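Local atomic coordinates of 6-phosphogluconolactonase (Trypanosoma cruzi, PDB entry 6VYE), a protein that probably hydrolyses 6-phosphogluconolactone to 6-phosphogluconate, the second step of the pentose phosphate pathway. Residues A135-E139 with R189-V193; V126-A131 with K203-V207; A224-K230 with D262-N268. All coordinates share one frame; numbering follows the deposited sequence.

Contact 1 of 3, residues A135-E139 with R189-V193; sequences ADAYE and RAVSV
Glu139 leaves its helix with CG anti to the backbone N (chi1 -166°), and this sends the carboxylate across to the backbone N-H groups of Ala190 and Val191. Arg189 brings its guanidinium back to meet it through bends at chi2 and chi3, the two side chains crossing at about a right angle. Glu139 OE2 takes two bonds from opposite faces of the carboxylate: a nearly straight one from Ala190 N at 3.0 Å (172°), and a salt bridge from Arg189 NH2 at 2.9 Å, tilted from the guanidinium plane. The other oxygen, Glu139 OE1, accepts from Val191 N at 3.1 Å. Three N-H donors, one on a charged guanidinium, hold the carboxylate and probably favour its ionised form. One turn back on the helix the packing is apolar. Ala135 CB rests 3.9 Å from Val191 CG1 and equally close to Val193 CG1, while Val191 CG2 lies 3.7 Å from Glu139 CB. Val207 of the neighbouring strand closes over Ala135 and Val191. Helix 128-146 runs almost antiparallel to strand 191-194, at 165° between the short axes, and lies against this edge strand of the mixed sheet, helix-on-sheet packing as in the Rossmann-like alpha/beta fold of this family.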
ATOM      1  N   ALA A 135      -3.733   9.993 -12.041  1.00 22.42           N
ATOM      2  CA  ALA A 135      -3.392   8.549 -12.065  1.00 21.53           C
ATOM      3  C   ALA A 135      -2.513   8.246 -13.278  1.00 21.96           C
ATOM      4  O   ALA A 135      -1.515   7.510 -13.113  1.00 20.62           O
ATOM      5  CB  ALA A 135      -4.636   7.701 -12.078  1.00 21.63           C
ATOM      6  N   ASP A 136      -2.869   8.785 -14.452  1.00 21.18           N
ATOM      7  CA  ASP A 136      -2.108   8.570 -15.710  1.00 22.80           C
ATOM      8  C   ASP A 136      -0.715   9.200 -15.561  1.00 19.26           C
ATOM      9  O   ASP A 136       0.262   8.604 -16.059  1.00 16.84           O
ATOM     10  CB  ASP A 136      -2.828   9.125 -16.937  1.00 25.61           C
ATOM     11  CG  ASP A 136      -4.170   8.477 -17.261  1.00 32.69           C
ATOM     12  OD1 ASP A 136      -4.479   7.391 -16.702  1.00 34.61           O
ATOM     13  OD2 ASP A 136      -4.918   9.064 -18.096  1.00 39.49           O
ATOM     14  N   ALA A 137      -0.627  10.373 -14.940  1.00 19.30           N
ATOM     15  CA  ALA A 137       0.660  11.082 -14.746  1.00 18.60           C
ATOM     16  C   ALA A 137       1.537  10.251 -13.792  1.00 18.50           C
ATOM     17  O   ALA A 137       2.722  10.072 -14.116  1.00 17.72           O
ATOM     18  CB  ALA A 137       0.432  12.482 -14.238  1.00 17.88           C
ATOM     19  N   TYR A 138       0.959   9.679 -12.723  1.00 17.15           N
ATOM     20  CA  TYR A 138       1.729   8.863 -11.756  1.00 17.13           C
ATOM     21  C   TYR A 138       2.153   7.557 -12.417  1.00 17.75           C
ATOM     22  O   TYR A 138       3.309   7.148 -12.241  1.00 18.65           O
ATOM     23  CB  TYR A 138       0.950   8.661 -10.460  1.00 17.29           C
ATOM     24  CG  TYR A 138       1.809   8.303  -9.282  1.00 16.32           C
ATOM     25  CD1 TYR A 138       2.863   9.112  -8.914  1.00 17.77           C
ATOM     26  CD2 TYR A 138       1.529   7.205  -8.495  1.00 17.71           C
ATOM     27  CE1 TYR A 138       3.649   8.819  -7.813  1.00 17.65           C
ATOM     28  CE2 TYR A 138       2.304   6.897  -7.386  1.00 17.76           C
ATOM     29  CZ  TYR A 138       3.374   7.699  -7.053  1.00 17.41           C
ATOM     30  OH  TYR A 138       4.164   7.421  -5.975  1.00 18.41           O
ATOM     31  N   GLU A 139       1.280   6.921 -13.186  1.00 19.17           N
ATOM     32  CA  GLU A 139       1.651   5.709 -13.972  1.00 20.54           C
ATOM     33  C   GLU A 139       2.906   5.984 -14.828  1.00 20.73           C
ATOM     34  O   GLU A 139       3.846   5.129 -14.816  1.00 19.23           O
ATOM     35  CB  GLU A 139       0.486   5.229 -14.835  1.00 22.13           C
ATOM     36  CG  GLU A 139       0.695   3.828 -15.388  1.00 24.69           C
ATOM     37  CD  GLU A 139      -0.569   2.984 -15.599  1.00 28.79           C
ATOM     38  OE1 GLU A 139      -1.658   3.319 -15.048  1.00 30.80           O
ATOM     39  OE2 GLU A 139      -0.463   1.955 -16.286  1.00 31.90           O
ATOM     40  N   ARG A 189      -4.401  -1.379 -16.208  1.00 30.82           N
ATOM     41  CA  ARG A 189      -3.708  -0.148 -15.750  1.00 28.40           C
ATOM     42  C   ARG A 189      -2.966  -0.431 -14.426  1.00 24.37           C
ATOM     43  O   ARG A 189      -3.506  -1.160 -13.576  1.00 22.56           O
ATOM     44  CB  ARG A 189      -4.713   0.988 -15.512  1.00 30.84           C
ATOM     45  CG  ARG A 189      -5.682   1.324 -16.634  1.00 33.56           C
ATOM     46  CD  ARG A 189      -5.098   1.460 -18.020  1.00 40.54           C
ATOM     47  NE  ARG A 189      -3.724   1.935 -18.028  1.00 44.45           N
ATOM     48  CZ  ARG A 189      -2.865   1.745 -19.033  1.00 52.23           C
ATOM     49  NH1 ARG A 189      -3.242   1.110 -20.136  1.00 51.24           N
ATOM     50  NH2 ARG A 189      -1.622   2.200 -18.937  1.00 53.92           N
ATOM     51  N   ALA A 190      -1.777   0.143 -14.231  1.00 22.05           N
ATOM     52  CA  ALA A 190      -0.979  -0.002 -12.988  1.00 19.52           C
ATOM     53  C   ALA A 190      -1.569   0.878 -11.880  1.00 19.13           C
ATOM     54  O   ALA A 190      -1.378   0.534 -10.701  1.00 16.91           O
ATOM     55  CB  ALA A 190       0.448   0.370 -13.250  1.00 19.82           C
ATOM     56  N   VAL A 191      -2.198   2.007 -12.257  1.00 17.93           N
ATOM     57  CA  VAL A 191      -2.736   3.078 -11.363  1.00 18.10           C
ATOM     58  C   VAL A 191      -4.148   3.447 -11.837  1.00 19.52           C
ATOM     59  O   VAL A 191      -4.404   3.465 -13.041  1.00 18.44           O
ATOM     60  CB  VAL A 191      -1.852   4.334 -11.381  1.00 19.82           C
ATOM     61  CG1 VAL A 191      -2.206   5.256 -10.222  1.00 20.01           C
ATOM     62  CG2 VAL A 191      -0.358   4.011 -11.405  1.00 21.23           C
ATOM     63  N   SER A 192      -5.048   3.703 -10.912  1.00 19.62           N
ATOM     64  CA  SER A 192      -6.434   4.095 -11.213  1.00 21.00           C
ATOM     65  C   SER A 192      -6.922   5.033 -10.107  1.00 21.48           C
ATOM     66  O   SER A 192      -6.083   5.701  -9.451  1.00 19.72           O
ATOM     67  CB  SER A 192      -7.288   2.853 -11.349  1.00 20.93           C
ATOM     68  OG  SER A 192      -8.551   3.189 -11.877  1.00 22.10           O
ATOM     69  N   VAL A 193      -8.231   5.087  -9.890  1.00 20.60           N
ATOM     70  CA  VAL A 193      -8.815   6.127  -9.000  1.00 19.71           C
ATOM     71  C   VAL A 193      -9.909   5.464  -8.174  1.00 18.26           C
ATOM     72  O   VAL A 193     -10.379   4.386  -8.543  1.00 17.06           O
ATOM     73  CB  VAL A 193      -9.345   7.323  -9.805  1.00 21.53           C
ATOM     74  CG1 VAL A 193      -8.253   8.001 -10.611  1.00 21.24           C
ATOM     75  CG2 VAL A 193     -10.492   6.927 -10.712  1.00 22.39           C
TER

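Contact 2 of 3, residues V126-A131 with K203-V207; sequences VACNDA and KVWRV. With PO4 (phosphate ion), chain D.
Trp205 presents one face of its indole to the start of helix 128-146, and the first turn lies over it. Cys128 CA stands 4.0 Å from the centroid of the six-membered ring of Trp205, only 20° off the ring normal, a CH-pi contact over the face. The carbonyl carbon of Ala127 sits above the same face, also offset toward the rim, so the backbone as well as side chains covers the indole. Cys128 SG, anti to its own backbone N (chi1 -171°), comes to the ring obliquely: it is 4.5 Å from the centroid of the Trp205 six-membered ring in a sulfur-aromatic contact, while Cys128 CB touches Trp205 CZ2 at 3.7 Å.

Around the base of the ring, Val126 CG1 packs on Trp205 CB from one residue before the N-cap, and Ala131 CB reaches Trp205 CE3 at 4.0 Å, one turn further along the helix. The turn that carries Val126 and Cys128 is itself braced, since Ala127 N gives a straight bond to the anti lone pair of Asp130 OD2.

Arg206 points from the strand away from this helix. Its guanidinium meets a phosphate ion, probably from the crystallisation liquor, edge-on: Arg206 NH1 bonds phosphate O1 at 2.9 Å and Arg206 NH2 bonds phosphate O4 at 2.6 Å. His173 and Arg85 also hold the ion, a cluster consistent with a site for the substrate's phosphate.

Trp205 thus packs against the helix start, with Phe195 set edge-to-face against it and Val193 of strand 191-194 beside it. Just beyond, Val207 CG2 meets Ala131 O where strand 206-209, between strands 77-85 and 191-194, runs beneath helix 128-146.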
ATOM      1  N   VAL A 126     -12.444  19.045  -7.285  1.00 39.71           N
ATOM      2  CA  VAL A 126     -11.800  17.871  -7.943  1.00 33.75           C
ATOM      3  C   VAL A 126     -12.909  16.913  -8.370  1.00 30.64           C
ATOM      4  O   VAL A 126     -13.771  16.614  -7.542  1.00 31.62           O
ATOM      5  CB  VAL A 126     -10.784  17.171  -7.024  1.00 33.80           C
ATOM      6  CG1 VAL A 126     -10.245  15.888  -7.650  1.00 32.88           C
ATOM      7  CG2 VAL A 126      -9.636  18.098  -6.664  1.00 34.11           C
ATOM      8  N   ALA A 127     -12.895  16.491  -9.632  1.00 29.46           N
ATOM      9  CA  ALA A 127     -13.850  15.523 -10.208  1.00 29.97           C
ATOM     10  C   ALA A 127     -13.068  14.315 -10.732  1.00 30.24           C
ATOM     11  O   ALA A 127     -11.796  14.362 -10.742  1.00 28.56           O
ATOM     12  CB  ALA A 127     -14.668  16.176 -11.306  1.00 30.37           C
ATOM     13  N   CYS A 128     -13.806  13.288 -11.164  1.00 30.62           N
ATOM     14  CA  CYS A 128     -13.276  11.995 -11.667  1.00 31.89           C
ATOM     15  C   CYS A 128     -12.182  12.229 -12.721  1.00 33.82           C
ATOM     16  O   CYS A 128     -11.140  11.547 -12.633  1.00 32.40           O
ATOM     17  CB  CYS A 128     -14.376  11.127 -12.257  1.00 30.47           C
ATOM     18  SG  CYS A 128     -13.805   9.451 -12.632  1.00 31.06           S
ATOM     19  N   ASN A 129     -12.392  13.157 -13.658  1.00 34.16           N
ATOM     20  CA  ASN A 129     -11.486  13.368 -14.819  1.00 38.01           C
ATOM     21  C   ASN A 129     -10.149  13.940 -14.342  1.00 34.78           C
ATOM     22  O   ASN A 129      -9.139  13.620 -14.984  1.00 33.85           O
ATOM     23  CB  ASN A 129     -12.080  14.270 -15.904  1.00 43.79           C
ATOM     24  CG  ASN A 129     -11.296  14.170 -17.196  1.00 51.49           C
ATOM     25  OD1 ASN A 129     -11.277  13.117 -17.831  1.00 60.70           O
ATOM     26  ND2 ASN A 129     -10.611  15.242 -17.575  1.00 54.05           N
ATOM     27  N   ASP A 130     -10.161  14.750 -13.280  1.00 32.29           N
ATOM     28  CA  ASP A 130      -8.954  15.288 -12.601  1.00 32.49           C
ATOM     29  C   ASP A 130      -8.157  14.136 -11.974  1.00 32.95           C
ATOM     30  O   ASP A 130      -6.932  14.087 -12.162  1.00 30.08           O
ATOM     31  CB  ASP A 130      -9.311  16.259 -11.475  1.00 35.35           C
ATOM     32  CG  ASP A 130     -10.014  17.520 -11.954  1.00 39.76           C
ATOM     33  OD1 ASP A 130      -9.443  18.223 -12.797  1.00 40.16           O
ATOM     34  OD2 ASP A 130     -11.133  17.773 -11.486  1.00 40.93           O
ATOM     35  N   ALA A 131      -8.834  13.269 -11.220  1.00 28.57           N
ATOM     36  CA  ALA A 131      -8.245  12.074 -10.585  1.00 27.73           C
ATOM     37  C   ALA A 131      -7.625  11.191 -11.674  1.00 27.23           C
ATOM     38  O   ALA A 131      -6.484  10.730 -11.489  1.00 26.70           O
ATOM     39  CB  ALA A 131      -9.301  11.342  -9.792  1.00 27.63           C
ATOM     40  N   LYS A 203     -13.909  12.296   2.304  1.00 29.00           N
ATOM     41  CA  LYS A 203     -14.702  12.281   1.056  1.00 28.27           C
ATOM     42  C   LYS A 203     -13.971  13.072  -0.018  1.00 27.81           C
ATOM     43  O   LYS A 203     -14.463  14.144  -0.423  1.00 27.45           O
ATOM     44  CB  LYS A 203     -16.085  12.881   1.315  1.00 28.15           C
ATOM     45  CG  LYS A 203     -16.869  12.153   2.386  1.00 26.76           C
ATOM     46  CD  LYS A 203     -17.061  10.700   2.089  1.00 27.25           C
ATOM     47  CE  LYS A 203     -18.090  10.065   3.003  1.00 29.21           C
ATOM     48  NZ  LYS A 203     -18.295   8.634   2.669  1.00 30.12           N
ATOM     49  N   VAL A 204     -12.834  12.542  -0.455  1.00 26.66           N
ATOM     50  CA  VAL A 204     -11.998  13.114  -1.540  1.00 23.54           C
ATOM     51  C   VAL A 204     -11.650  11.986  -2.513  1.00 22.95           C
ATOM     52  O   VAL A 204     -11.572  10.800  -2.090  1.00 27.10           O
ATOM     53  CB  VAL A 204     -10.742  13.804  -0.974  1.00 24.81           C
ATOM     54  CG1 VAL A 204     -11.105  15.032  -0.145  1.00 26.13           C
ATOM     55  CG2 VAL A 204      -9.884  12.845  -0.154  1.00 24.59           C
ATOM     56  N   TRP A 205     -11.477  12.354  -3.774  1.00 20.71           N
ATOM     57  CA  TRP A 205     -10.972  11.467  -4.831  1.00 20.64           C
ATOM     58  C   TRP A 205      -9.574  10.979  -4.434  1.00 21.17           C
ATOM     59  O   TRP A 205      -8.828  11.753  -3.750  1.00 20.10           O
ATOM     60  CB  TRP A 205     -10.985  12.215  -6.159  1.00 23.80           C
ATOM     61  CG  TRP A 205     -12.319  12.137  -6.837  1.00 24.59           C
ATOM     62  CD1 TRP A 205     -13.274  13.108  -6.921  1.00 26.19           C
ATOM     63  CD2 TRP A 205     -12.844  10.991  -7.521  1.00 24.57           C
ATOM     64  NE1 TRP A 205     -14.360  12.637  -7.607  1.00 26.21           N
ATOM     65  CE2 TRP A 205     -14.127  11.348  -7.995  1.00 26.52           C
ATOM     66  CE3 TRP A 205     -12.365   9.704  -7.773  1.00 24.02           C
ATOM     67  CZ2 TRP A 205     -14.937  10.457  -8.699  1.00 25.72           C
ATOM     68  CZ3 TRP A 205     -13.165   8.824  -8.469  1.00 25.05           C
ATOM     69  CH2 TRP A 205     -14.432   9.194  -8.924  1.00 25.09           C
ATOM     70  N   ARG A 206      -9.225   9.752  -4.810  1.00 18.57           N
ATOM     71  CA  ARG A 206      -7.873   9.218  -4.543  1.00 20.00           C
ATOM     72  C   ARG A 206      -7.320   8.625  -5.825  1.00 21.92           C
ATOM     73  O   ARG A 206      -8.126   8.191  -6.699  1.00 19.68           O
ATOM     74  CB  ARG A 206      -7.886   8.161  -3.451  1.00 19.95           C
ATOM     75  CG  ARG A 206      -8.300   8.716  -2.094  1.00 19.53           C
ATOM     76  CD  ARG A 206      -9.691   8.291  -1.782  1.00 19.69           C
ATOM     77  NE  ARG A 206     -10.082   8.659  -0.443  1.00 20.61           N
ATOM     78  CZ  ARG A 206      -9.932   7.915   0.633  1.00 21.02           C
ATOM     79  NH1 ARG A 206      -9.288   6.766   0.570  1.00 22.95           N
ATOM     80  NH2 ARG A 206     -10.371   8.361   1.803  1.00 23.82           N
ATOM     81  N   VAL A 207      -6.003   8.732  -5.958  1.00 19.87           N
ATOM     82  CA  VAL A 207      -5.226   7.975  -6.967  1.00 20.25           C
ATOM     83  C   VAL A 207      -4.741   6.749  -6.202  1.00 17.62           C
ATOM     84  O   VAL A 207      -4.426   6.922  -5.028  1.00 15.48           O
ATOM     85  CB  VAL A 207      -4.076   8.836  -7.526  1.00 21.72           C
ATOM     86  CG1 VAL A 207      -3.189   8.044  -8.465  1.00 21.96           C
ATOM     87  CG2 VAL A 207      -4.629  10.077  -8.213  1.00 21.24           C
TER
HETATM   88  P   PO4 D 302      -8.928   5.472   3.857  1.00 33.15           P
HETATM   89  O1  PO4 D 302      -8.449   4.808   2.533  1.00 36.11           O
HETATM   90  O2  PO4 D 302      -7.901   5.259   4.922  1.00 35.10           O
HETATM   91  O3  PO4 D 302     -10.208   4.846   4.355  1.00 36.63           O
HETATM   92  O4  PO4 D 302      -9.175   6.952   3.587  1.00 35.92           O

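Contact 3 of 3, residues A224-K230 with D262-N268; sequences ATGKEKK and DKEIAEN. Unlike the reference sequence in segment 262-268: Glu267 (reference Gly).
Ile265 packs against Ala224 and Lys229, and Asp262 bonds to Gly226; these pairs make the first shell, one apolar and one polar. Ile265 CD1 pushes between two residues of the other loop, lying 3.6 Å from Ala224 CB and a tight 3.4 Å from Lys229 CB. With CG1 anti to the backbone N (chi1 -159°), the long branch of Ile265 runs inward past Gly226 O, and its CG2 branch turns to Ala224 O. Asp262 OD1 accepts from Gly226 N at 3.2 Å, the donor standing above the carboxylate plane.

The same oxygen, Asp262 OD1, also takes Ile265 N at 3.0 Å, from the opposite face of the carboxylate. This second bond is an Asx motif: it curls the chain after strand 256-262 and so sets Ile265 in place. Asp262 therefore ties its own turn to the loop that follows strand 219-224. On the other loop, Gly226 O receives Lys229 N, forming the short 3-10 turn, and Lys229 NZ reaches back to Thr225 O at 3.1 Å and to Glu228 OE1 in a salt bridge.

Toward solvent, the aliphatic chain of Lys230 lies across Ile265 O and Glu264 O, with Lys230 CG 3.4 Å from Ile265 O. The salt bridge from Lys227 NZ to Glu267 OE2 is long at 3.9 Å, and the modelled placement of the Glu267 side chain is doubtful. Farther out, Leu233 of helix 230-237 packs on Ile265, and Leu24 of helix 24-38 on Asp262 and Thr225.

Chemically the join is layered. A buried carboxylate oxygen is satisfied by two backbone N-H groups, which probably stabilise its negative charge, and an isoleucine fills the apolar part, whereas the Lys227-Glu267 pairing across the contact is long and uncertain.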
ATOM      1  N   ALA A 224      -3.017  -5.099   9.780  1.00 22.37           N
ATOM      2  CA  ALA A 224      -4.446  -5.112  10.166  1.00 23.82           C
ATOM      3  C   ALA A 224      -4.600  -5.296  11.685  1.00 22.04           C
ATOM      4  O   ALA A 224      -3.989  -6.218  12.258  1.00 21.77           O
ATOM      5  CB  ALA A 224      -5.158  -6.184   9.382  1.00 24.68           C
ATOM      6  N   THR A 225      -5.405  -4.448  12.315  1.00 22.90           N
ATOM      7  CA  THR A 225      -5.682  -4.522  13.776  1.00 23.23           C
ATOM      8  C   THR A 225      -7.180  -4.381  14.028  1.00 23.89           C
ATOM      9  O   THR A 225      -7.889  -3.878  13.137  1.00 27.29           O
ATOM     10  CB  THR A 225      -4.969  -3.403  14.534  1.00 25.75           C
ATOM     11  OG1 THR A 225      -5.428  -2.167  13.968  1.00 30.01           O
ATOM     12  CG2 THR A 225      -3.466  -3.500  14.433  1.00 25.94           C
ATOM     13  N   GLY A 226      -7.618  -4.792  15.207  1.00 22.91           N
ATOM     14  CA  GLY A 226      -8.926  -4.461  15.782  1.00 22.84           C
ATOM     15  C   GLY A 226      -9.881  -5.626  15.661  1.00 24.71           C
ATOM     16  O   GLY A 226     -10.012  -6.208  14.522  1.00 24.57           O
ATOM     17  N   LYS A 227     -10.534  -5.977  16.763  1.00 24.63           N
ATOM     18  CA  LYS A 227     -11.645  -6.960  16.744  1.00 26.24           C
ATOM     19  C   LYS A 227     -12.647  -6.588  15.642  1.00 24.01           C
ATOM     20  O   LYS A 227     -13.194  -7.500  15.046  1.00 25.23           O
ATOM     21  CB  LYS A 227     -12.336  -7.061  18.109  1.00 29.54           C
ATOM     22  CG  LYS A 227     -13.263  -8.269  18.238  1.00 33.65           C
ATOM     23  CD  LYS A 227     -14.191  -8.241  19.424  1.00 37.84           C
ATOM     24  CE  LYS A 227     -15.341  -9.231  19.303  1.00 42.13           C
ATOM     25  NZ  LYS A 227     -14.949 -10.583  19.768  1.00 44.23           N
ATOM     26  N   GLU A 228     -12.870  -5.298  15.379  1.00 23.62           N
ATOM     27  CA  GLU A 228     -13.894  -4.792  14.426  1.00 25.22           C
ATOM     28  C   GLU A 228     -13.558  -5.161  12.964  1.00 25.41           C
ATOM     29  O   GLU A 228     -14.479  -5.057  12.121  1.00 23.63           O
ATOM     30  CB  GLU A 228     -14.056  -3.277  14.599  1.00 27.08           C
ATOM     31  CG  GLU A 228     -12.924  -2.414  14.020  1.00 29.43           C
ATOM     32  CD  GLU A 228     -11.712  -2.125  14.907  1.00 29.98           C
ATOM     33  OE1 GLU A 228     -10.788  -1.361  14.463  1.00 32.71           O
ATOM     34  OE2 GLU A 228     -11.661  -2.688  16.007  1.00 25.95           O
ATOM     35  N   LYS A 229     -12.321  -5.582  12.657  1.00 22.35           N
ATOM     36  CA  LYS A 229     -11.907  -5.961  11.278  1.00 21.12           C
ATOM     37  C   LYS A 229     -11.775  -7.480  11.137  1.00 20.74           C
ATOM     38  O   LYS A 229     -11.294  -7.952  10.105  1.00 20.81           O
ATOM     39  CB  LYS A 229     -10.582  -5.286  10.963  1.00 20.33           C
ATOM     40  CG  LYS A 229     -10.681  -3.787  10.965  1.00 19.63           C
ATOM     41  CD  LYS A 229      -9.509  -3.155  10.308  1.00 20.36           C
ATOM     42  CE  LYS A 229      -9.520  -1.661  10.470  1.00 17.57           C
ATOM     43  NZ  LYS A 229      -8.960  -1.337  11.779  1.00 17.82           N
ATOM     44  N   LYS A 230     -12.196  -8.224  12.141  1.00 23.14           N
ATOM     45  CA  LYS A 230     -12.030  -9.698  12.173  1.00 23.57           C
ATOM     46  C   LYS A 230     -12.876 -10.326  11.069  1.00 23.72           C
ATOM     47  O   LYS A 230     -12.423 -11.304  10.424  1.00 24.50           O
ATOM     48  CB  LYS A 230     -12.417 -10.239  13.543  1.00 27.11           C
ATOM     49  CG  LYS A 230     -12.058 -11.689  13.774  1.00 30.74           C
ATOM     50  CD  LYS A 230     -11.767 -11.989  15.249  1.00 36.19           C
ATOM     51  CE  LYS A 230     -12.918 -12.551  16.061  1.00 37.82           C
ATOM     52  NZ  LYS A 230     -14.251 -12.369  15.435  1.00 41.95           N
ATOM     53  N   ASP A 262      -2.673  -7.929  15.133  1.00 21.91           N
ATOM     54  CA  ASP A 262      -2.795  -7.927  16.612  1.00 25.45           C
ATOM     55  C   ASP A 262      -3.592  -9.179  17.012  1.00 26.12           C
ATOM     56  O   ASP A 262      -4.130  -9.860  16.110  1.00 25.04           O
ATOM     57  CB  ASP A 262      -3.371  -6.599  17.124  1.00 28.49           C
ATOM     58  CG  ASP A 262      -4.878  -6.429  16.988  1.00 31.64           C
ATOM     59  OD1 ASP A 262      -5.474  -7.013  16.043  1.00 30.58           O
ATOM     60  OD2 ASP A 262      -5.451  -5.712  17.829  1.00 40.59           O
ATOM     61  N   LYS A 263      -3.649  -9.469  18.313  1.00 28.66           N
ATOM     62  CA  LYS A 263      -4.361 -10.634  18.911  1.00 28.93           C
ATOM     63  C   LYS A 263      -5.849 -10.531  18.576  1.00 27.11           C
ATOM     64  O   LYS A 263      -6.415 -11.523  18.140  1.00 30.21           O
ATOM     65  CB  LYS A 263      -4.170 -10.674  20.428  1.00 34.17           C
ATOM     66  CG  LYS A 263      -2.760 -10.975  20.905  1.00 41.30           C
ATOM     67  CD  LYS A 263      -2.374 -12.428  20.734  1.00 48.22           C
ATOM     68  CE  LYS A 263      -1.100 -12.792  21.465  1.00 51.07           C
ATOM     69  NZ  LYS A 263      -0.105 -13.379  20.532  1.00 51.55           N
ATOM     70  N   GLU A 264      -6.447  -9.353  18.758  1.00 26.96           N
ATOM     71  CA  GLU A 264      -7.912  -9.137  18.672  1.00 25.77           C
ATOM     72  C   GLU A 264      -8.400  -9.458  17.245  1.00 26.73           C
ATOM     73  O   GLU A 264      -9.471 -10.079  17.125  1.00 24.68           O
ATOM     74  CB  GLU A 264      -8.257  -7.728  19.132  1.00 27.12           C
ATOM     75  CG  GLU A 264      -8.163  -7.560  20.639  1.00 32.32           C
ATOM     76  CD  GLU A 264      -9.233  -8.284  21.464  1.00 36.87           C
ATOM     77  OE1 GLU A 264     -10.409  -8.300  21.052  1.00 40.58           O
ATOM     78  OE2 GLU A 264      -8.899  -8.849  22.519  1.00 38.45           O
ATOM     79  N   ILE A 265      -7.685  -9.059  16.183  1.00 24.07           N
ATOM     80  CA  ILE A 265      -8.153  -9.337  14.784  1.00 24.53           C
ATOM     81  C   ILE A 265      -7.944 -10.816  14.444  1.00 23.71           C
ATOM     82  O   ILE A 265      -8.711 -11.322  13.605  1.00 26.86           O
ATOM     83  CB  ILE A 265      -7.516  -8.408  13.730  1.00 24.81           C
ATOM     84  CG1 ILE A 265      -8.369  -8.365  12.448  1.00 24.29           C
ATOM     85  CG2 ILE A 265      -6.056  -8.783  13.462  1.00 23.72           C
ATOM     86  CD1 ILE A 265      -7.908  -7.364  11.426  1.00 24.03           C
ATOM     87  N   ALA A 266      -6.989 -11.482  15.103  1.00 25.68           N
ATOM     88  CA  ALA A 266      -6.508 -12.846  14.796  1.00 28.77           C
ATOM     89  C   ALA A 266      -7.208 -13.929  15.643  1.00 31.40           C
ATOM     90  O   ALA A 266      -6.755 -15.085  15.555  1.00 32.85           O
ATOM     91  CB  ALA A 266      -5.013 -12.890  15.005  1.00 27.92           C
ATOM     92  N   GLU A 267      -8.316 -13.637  16.335  1.00 35.05           N
ATOM     93  CA  GLU A 267      -8.967 -14.585  17.297  1.00 42.29           C
ATOM     94  C   GLU A 267      -9.479 -15.851  16.585  1.00 40.06           C
ATOM     95  O   GLU A 267      -9.419 -16.904  17.204  1.00 40.68           O
ATOM     96  CB  GLU A 267     -10.088 -13.919  18.107  1.00 46.28           C
ATOM     97  CG  GLU A 267      -9.830 -12.442  18.382  1.00 50.80           C
ATOM     98  CD  GLU A 267     -10.419 -11.785  19.626  1.00 50.82           C
ATOM     99  OE1 GLU A 267     -10.147 -12.290  20.741  1.00 50.76           O
ATOM    100  OE2 GLU A 267     -11.105 -10.725  19.473  1.00 41.97           O
ATOM    101  N   ASN A 268      -9.902 -15.798  15.319  1.00 50.18           N
ATOM    102  CA  ASN A 268     -10.429 -16.991  14.588  1.00 55.41           C
ATOM    103  C   ASN A 268      -9.363 -17.661  13.698  1.00 59.45           C
ATOM    104  O   ASN A 268      -9.670 -18.718  13.110  1.00 62.26           O
ATOM    105  CB  ASN A 268     -11.659 -16.639  13.749  1.00 60.80           C
ATOM    106  CG  ASN A 268     -12.818 -16.122  14.579  1.00 64.29           C
ATOM    107  OD1 ASN A 268     -13.154 -16.678  15.629  1.00 60.92           O
ATOM    108  ND2 ASN A 268     -13.455 -15.070  14.099  1.00 69.73           N
TER

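In the fold
Contacts 1 and 2 form one continuous patch, with centres 12 Å apart. Both use helix 128-146, and they bring it against strands 191-194 and 206-209, neighbours at one edge of the mixed sheet. They meet directly where Val191 CG1 lies 3.4 Å from Val207 CG1 and Val193 CG1 is 3.4 Å from Ala131 O. Contact 3 stands apart, its centre about 32 Å from that of contact 1 and on the opposite side of the chain's centre; it joins the loops after strands 219-224 and 256-262, near the other sheet edge. Contact 2 carries the bound phosphate, which probably marks the substrate pocket; the nearest protein atoms of contacts 2 and 3 are about 13 Å apart.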